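Local coordinates for protein superoxide reductase (Giardia intestinalis, PDB 4D7P) that probably reduces superoxide to hydrogen peroxide at a mononuclear iron centre, at residues V30-G35 and L93-Y98; M23-N28 and C85-Y90. One frame throughout, in Å; residues are numbered along the deposited sequence.

Interaction 1 of 2, residues V30-G35 and L93-Y98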
loop_
_atom_site.group_PDB
_atom_site.type_symbol
_atom_site.label_atom_id
_atom_site.label_comp_id
_atom_site.label_asym_id
_atom_site.label_seq_id
_atom_site.Cartn_x
_atom_site.Cartn_y
_atom_site.Cartn_z
ATOM N N VAL A 30 -18.166 5.820 2.334
ATOM C CA VAL A 30 -17.461 7.069 2.597
ATOM C C VAL A 30 -16.732 7.534 1.339
ATOM O O VAL A 30 -15.865 6.831 0.845
ATOM C CB VAL A 30 -16.436 6.916 3.740
ATOM C CG1 VAL A 30 -15.713 8.229 3.978
ATOM C CG2 VAL A 30 -17.116 6.426 5.014
ATOM N N ASP A 31 -17.104 8.697 0.804
ATOM C CA ASP A 31 -16.398 9.277 -0.348
ATOM C C ASP A 31 -15.476 10.383 0.111
ATOM O O ASP A 31 -15.895 11.253 0.865
ATOM C CB ASP A 31 -17.378 9.839 -1.388
ATOM C CG ASP A 31 -18.143 8.755 -2.108
ATOM O OD1 ASP A 31 -17.532 8.026 -2.919
ATOM O OD2 ASP A 31 -19.357 8.631 -1.865
ATOM N N ILE A 32 -14.234 10.360 -0.362
ATOM C CA ILE A 32 -13.231 11.331 0.057
ATOM C C ILE A 32 -12.600 12.075 -1.118
ATOM O O ILE A 32 -12.303 11.472 -2.150
ATOM C CB ILE A 32 -12.099 10.649 0.856
ATOM C CG1 ILE A 32 -12.665 9.936 2.086
ATOM C CG2 ILE A 32 -11.023 11.667 1.211
ATOM C CD1 ILE A 32 -11.642 9.176 2.865
ATOM N N ARG A 33 -12.405 13.382 -0.957
ATOM C CA ARG A 33 -11.593 14.171 -1.886
ATOM C C ARG A 33 -10.817 15.253 -1.140
ATOM O O ARG A 33 -11.307 15.809 -0.149
ATOM C CB ARG A 33 -12.459 14.810 -2.978
ATOM C CG ARG A 33 -13.624 15.605 -2.462
ATOM C CD ARG A 33 -14.246 16.422 -3.587
ATOM N NE ARG A 33 -13.448 17.605 -3.914
ATOM C CZ ARG A 33 -13.309 18.105 -5.141
ATOM N NH1 ARG A 33 -13.901 17.517 -6.172
ATOM N NH2 ARG A 33 -12.566 19.187 -5.339
ATOM N N CYS A 34 -9.606 15.532 -1.615
ATOM C CA CYS A 34 -8.755 16.576 -1.045
ATOM C C CYS A 34 -8.516 17.703 -2.055
ATOM O O CYS A 34 -7.853 17.490 -3.071
ATOM C CB CYS A 34 -7.413 15.993 -0.619
ATOM S SG CYS A 34 -7.508 14.400 0.213
ATOM N N GLY A 35 -9.048 18.896 -1.799
ATOM C CA GLY A 35 -9.911 19.145 -0.668
ATOM C C GLY A 35 -11.336 19.271 -1.161
ATOM O O GLY A 35 -11.646 18.847 -2.278
ATOM N N LEU A 93 -15.047 8.585 12.488
ATOM C CA LEU A 93 -14.131 8.266 11.390
ATOM C C LEU A 93 -13.065 9.349 11.267
ATOM O O LEU A 93 -13.354 10.547 11.393
ATOM C CB LEU A 93 -14.878 8.143 10.058
ATOM C CG LEU A 93 -16.036 7.163 10.015
ATOM C CD1 LEU A 93 -16.716 7.207 8.646
ATOM C CD2 LEU A 93 -15.492 5.780 10.319
ATOM N N LEU A 94 -11.839 8.921 11.005
ATOM C CA LEU A 94 -10.714 9.833 10.860
ATOM C C LEU A 94 -10.064 9.611 9.506
ATOM O O LEU A 94 -9.542 8.529 9.243
ATOM C CB LEU A 94 -9.684 9.620 11.983
ATOM C CG LEU A 94 -8.373 10.402 11.851
ATOM C CD1 LEU A 94 -8.608 11.900 12.045
ATOM C CD2 LEU A 94 -7.304 9.873 12.801
ATOM N N ALA A 95 -10.114 10.620 8.642
ATOM C CA ALA A 95 -9.446 10.538 7.345
ATOM C C ALA A 95 -8.111 11.253 7.443
ATOM O O ALA A 95 -8.009 12.294 8.093
ATOM C CB ALA A 95 -10.322 11.155 6.232
ATOM N N VAL A 96 -7.079 10.697 6.817
ATOM C CA VAL A 96 -5.757 11.317 6.863
ATOM C C VAL A 96 -5.086 11.324 5.491
ATOM O O VAL A 96 -4.836 10.266 4.906
ATOM C CB VAL A 96 -4.821 10.608 7.869
ATOM C CG1 VAL A 96 -3.442 11.198 7.784
ATOM C CG2 VAL A 96 -5.357 10.758 9.297
ATOM N N ALA A 97 -4.817 12.521 4.974
ATOM C CA ALA A 97 -4.179 12.670 3.671
ATOM C C ALA A 97 -2.721 13.055 3.848
ATOM O O ALA A 97 -2.405 13.897 4.683
ATOM C CB ALA A 97 -4.911 13.715 2.830
ATOM N N TYR A 98 -1.841 12.434 3.066
ATOM C CA TYR A 98 -0.407 12.717 3.123
ATOM C C TYR A 98 0.069 13.374 1.834
ATOM O O TYR A 98 -0.021 12.779 0.759
ATOM C CB TYR A 98 0.410 11.431 3.371
ATOM C CG TYR A 98 1.856 11.555 2.917
ATOM C CD1 TYR A 98 2.752 12.370 3.607
ATOM C CD2 TYR A 98 2.323 10.876 1.789
ATOM C CE1 TYR A 98 4.072 12.515 3.189
ATOM C CE2 TYR A 98 3.649 11.009 1.367
ATOM C CZ TYR A 98 4.515 11.838 2.075
ATOM O OH TYR A 98 5.833 11.996 1.677
#
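The carbonyl oxygen of Gly35, just past the Cys34 that packs on Ala97, is gripped by two nitrogens of one guanidinium group. Arg33 NE donates to Gly35 O at 2.7 Å with an N-H...O angle of 159°, the oxygen lying almost in the guanidinium plane, and Arg33 NH2 adds a weak bond to the same atom. This closes the end of segment 30-35 on the side turned from segment 93-98, where the chain passes through a cis peptide between Cys34 and Gly35. The contact itself is wholly apolar. Val30, Ile32 and Cys34 alternate inward from one strand, Leu93, Ala95 and Ala97 from the other, in three successive pairs. Val30 and Leu93 meet tip to tip, with CG2 of Val30 3.7 Å from CD1 of Leu93. Ile32 runs out straight (chi2 176°), which carries its CD1 to within 4.1 Å of CB of Ala95. Last, SG of Cys34 lies 3.7 Å from CB of Ala97. The two alanines let the backbones draw closer towards this end: the CA atoms of Val30 and Leu93 are 9.5 Å apart, those of Cys34 and Ala97 7.6 Å. Ile51 of strand 48-57, next to strand 90-99 in the second sheet, touches both Ile32 and Cys34 and continues the core. With strand axes inclined by 35°, this is the face-to-face packing of the immunoglobulin-like beta-sandwich of superoxide reductases.

Interaction 2 of 2, residues M23-N28 and C85-Y90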
loop_
_atom_site.group_PDB
_atom_site.type_symbol
_atom_site.label_atom_id
_atom_site.label_comp_id
_atom_site.label_asym_id
_atom_site.label_seq_id
_atom_site.Cartn_x
_atom_site.Cartn_y
_atom_site.Cartn_z
ATOM N N MET A 23 -14.924 14.376 3.811
ATOM C CA MET A 23 -15.632 13.101 3.918
ATOM C C MET A 23 -17.129 13.270 3.676
ATOM O O MET A 23 -17.764 14.128 4.290
ATOM C CB MET A 23 -15.416 12.480 5.298
ATOM C CG MET A 23 -14.187 11.589 5.430
ATOM S SD MET A 23 -14.047 10.941 7.109
ATOM C CE MET A 23 -13.589 12.450 7.934
ATOM N N LYS A 24 -17.691 12.463 2.782
ATOM C CA LYS A 24 -19.147 12.387 2.633
ATOM C C LYS A 24 -19.624 10.969 2.962
ATOM O O LYS A 24 -19.117 10.000 2.401
ATOM C CB LYS A 24 -19.584 12.796 1.222
ATOM C CG LYS A 24 -19.173 14.229 0.841
ATOM C CD LYS A 24 -20.359 15.046 0.349
ATOM C CE LYS A 24 -20.046 16.532 0.310
ATOM N NZ LYS A 24 -20.940 17.313 1.210
ATOM N N LEU A 25 -20.602 10.861 3.861
ATOM C CA LEU A 25 -21.073 9.568 4.365
ATOM C C LEU A 25 -22.479 9.223 3.874
ATOM O O LEU A 25 -23.422 9.990 4.077
ATOM C CB LEU A 25 -21.045 9.575 5.892
ATOM C CG LEU A 25 -21.455 8.323 6.662
ATOM C CD1 LEU A 25 -20.445 7.209 6.419
ATOM C CD2 LEU A 25 -21.554 8.662 8.152
ATOM N N SER A 26 -22.606 8.065 3.226
ATOM C CA SER A 26 -23.883 7.544 2.731
ATOM C C SER A 26 -24.078 6.136 3.264
ATOM O O SER A 26 -23.559 5.196 2.680
ATOM C CB SER A 26 -23.929 7.500 1.199
ATOM O OG SER A 26 -23.231 8.583 0.610
ATOM N N GLY A 27 -24.822 5.975 4.354
ATOM C CA GLY A 27 -24.875 4.684 5.018
ATOM C C GLY A 27 -23.495 4.369 5.581
ATOM O O GLY A 27 -22.992 5.087 6.444
ATOM N N ASN A 28 -22.851 3.322 5.078
ATOM C CA ASN A 28 -21.516 2.998 5.568
ATOM C C ASN A 28 -20.470 3.300 4.500
ATOM O O ASN A 28 -19.284 3.010 4.668
ATOM C CB ASN A 28 -21.430 1.533 6.018
ATOM C CG ASN A 28 -21.579 0.562 4.875
ATOM O OD1 ASN A 28 -22.240 0.858 3.879
ATOM N ND2 ASN A 28 -20.957 -0.613 5.004
ATOM N N CYS A 85 -17.178 -1.711 7.237
ATOM C CA CYS A 85 -17.832 -2.869 7.837
ATOM C C CYS A 85 -18.325 -2.548 9.227
ATOM O O CYS A 85 -17.613 -1.897 9.986
ATOM C CB CYS A 85 -16.874 -4.053 7.907
ATOM S SG CYS A 85 -16.419 -4.705 6.315
ATOM N N ASP A 86 -19.532 -3.002 9.561
ATOM C CA ASP A 86 -20.028 -2.870 10.924
ATOM C C ASP A 86 -19.843 -1.442 11.459
ATOM O O ASP A 86 -19.172 -1.254 12.474
ATOM C CB ASP A 86 -19.301 -3.858 11.842
ATOM C CG ASP A 86 -19.424 -5.301 11.375
ATOM O OD1 ASP A 86 -20.533 -5.708 10.967
ATOM O OD2 ASP A 86 -18.410 -6.031 11.415
ATOM N N LEU A 87 -20.403 -0.446 10.767
ATOM C CA LEU A 87 -20.161 0.965 11.105
ATOM C C LEU A 87 -20.571 1.309 12.535
ATOM O O LEU A 87 -19.968 2.183 13.175
ATOM C CB LEU A 87 -20.896 1.891 10.131
ATOM C CG LEU A 87 -20.714 3.407 10.333
ATOM C CD1 LEU A 87 -19.287 3.835 10.053
ATOM C CD2 LEU A 87 -21.685 4.226 9.474
ATOM N N GLU A 88 -21.589 0.614 13.039
ATOM C CA GLU A 88 -22.123 0.901 14.363
ATOM C C GLU A 88 -21.066 0.648 15.438
ATOM O O GLU A 88 -21.197 1.098 16.575
ATOM C CB GLU A 88 -23.384 0.067 14.631
ATOM C CG GLU A 88 -23.161 -1.445 14.702
ATOM C CD GLU A 88 -23.147 -2.120 13.335
ATOM O OE1 GLU A 88 -23.400 -1.428 12.321
ATOM O OE2 GLU A 88 -22.883 -3.346 13.282
ATOM N N LYS A 89 -20.005 -0.055 15.061
ATOM C CA LYS A 89 -18.967 -0.402 16.015
ATOM C C LYS A 89 -18.057 0.782 16.329
ATOM O O LYS A 89 -17.267 0.720 17.270
ATOM C CB LYS A 89 -18.144 -1.589 15.496
ATOM C CG LYS A 89 -18.932 -2.914 15.446
ATOM C CD LYS A 89 -18.041 -4.104 15.084
ATOM C CE LYS A 89 -18.844 -5.400 14.988
ATOM N NZ LYS A 89 -17.968 -6.597 14.810
ATOM N N TYR A 90 -18.175 1.865 15.559
ATOM C CA TYR A 90 -17.283 3.010 15.725
ATOM C C TYR A 90 -18.018 4.248 16.205
ATOM O O TYR A 90 -19.211 4.407 15.951
ATOM C CB TYR A 90 -16.558 3.329 14.404
ATOM C CG TYR A 90 -15.845 2.139 13.804
ATOM C CD1 TYR A 90 -14.544 1.817 14.180
ATOM C CD2 TYR A 90 -16.481 1.325 12.871
ATOM C CE1 TYR A 90 -13.893 0.722 13.638
ATOM C CE2 TYR A 90 -15.839 0.232 12.320
ATOM C CZ TYR A 90 -14.544 -0.064 12.706
ATOM O OH TYR A 90 -13.910 -1.154 12.150
#
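Asn28, which packs on Leu87, carries one flat group here, and the ring of Tyr90, further along segment 85-90, is the other; the ring does not touch segment 23-28. On one face of the Tyr90 ring sits CB of Lys89, 4.2 Å above the plane and displaced towards the rim, while the backbone oxygen of Cys85 lies at the ring edge, in plane. The Asn28 amide turns its nitrogen elsewhere, ND2 bonding to the backbone oxygen of Val84 and to Glu77 OE2 of a neighbouring subunit, so its flat end is held between chain and assembly. Contact with segment 85-90 falls instead to the aliphatic part, CB of Asn28 standing 4.2 Å from CB of Leu87. Leu87 does most of the touching. Its CG points opposite to the backbone N (chi1 -179°), which sends CD2 across to the hairpin, where it rests 3.4 Å from the carbonyl oxygen of Gly27 and 4.1 Å from CA of Asn28. The same methyl also reaches Leu25, whose CD1 is 4.4 Å away at the margin. Leu111 packs on both leucines and extends this apolar patch. Leu87 is presented by a short 3-10 turn, in which Lys89 N bonds to Asp86 O and Tyr90 N to Leu87 O, each at 3.0 Å. Gly27, with its positive phi of 66°, and Asn28 form the two-residue type II' turn of a beta-hairpin, packed here against the loop that crosses between the sheets of the sandwich.

In the fold
Interactions 1 and 2 lie with their centres 14 Å apart, the first near the middle of the chain and the second at the surface. Strands 21-26 and 29-34 are antiparallel neighbours, joined by a probable hydrogen bond from Asp31 N to Lys24 O of 2.9 Å. CG2 of Val30 lies 3.7 Å from CD1 of Leu25, and across the sandwich CB of Ala95 lies 3.8 Å from SD of Met23. Interaction 1 leads towards the metal, with the Cys34 side chain about 9 Å from the iron(III) ion. Cys34 shares a backbone bond with the iron ligand His40, and Tyr98 directly precedes the ligand Cys99. Interaction 2 closes the end of the sandwich away from the iron.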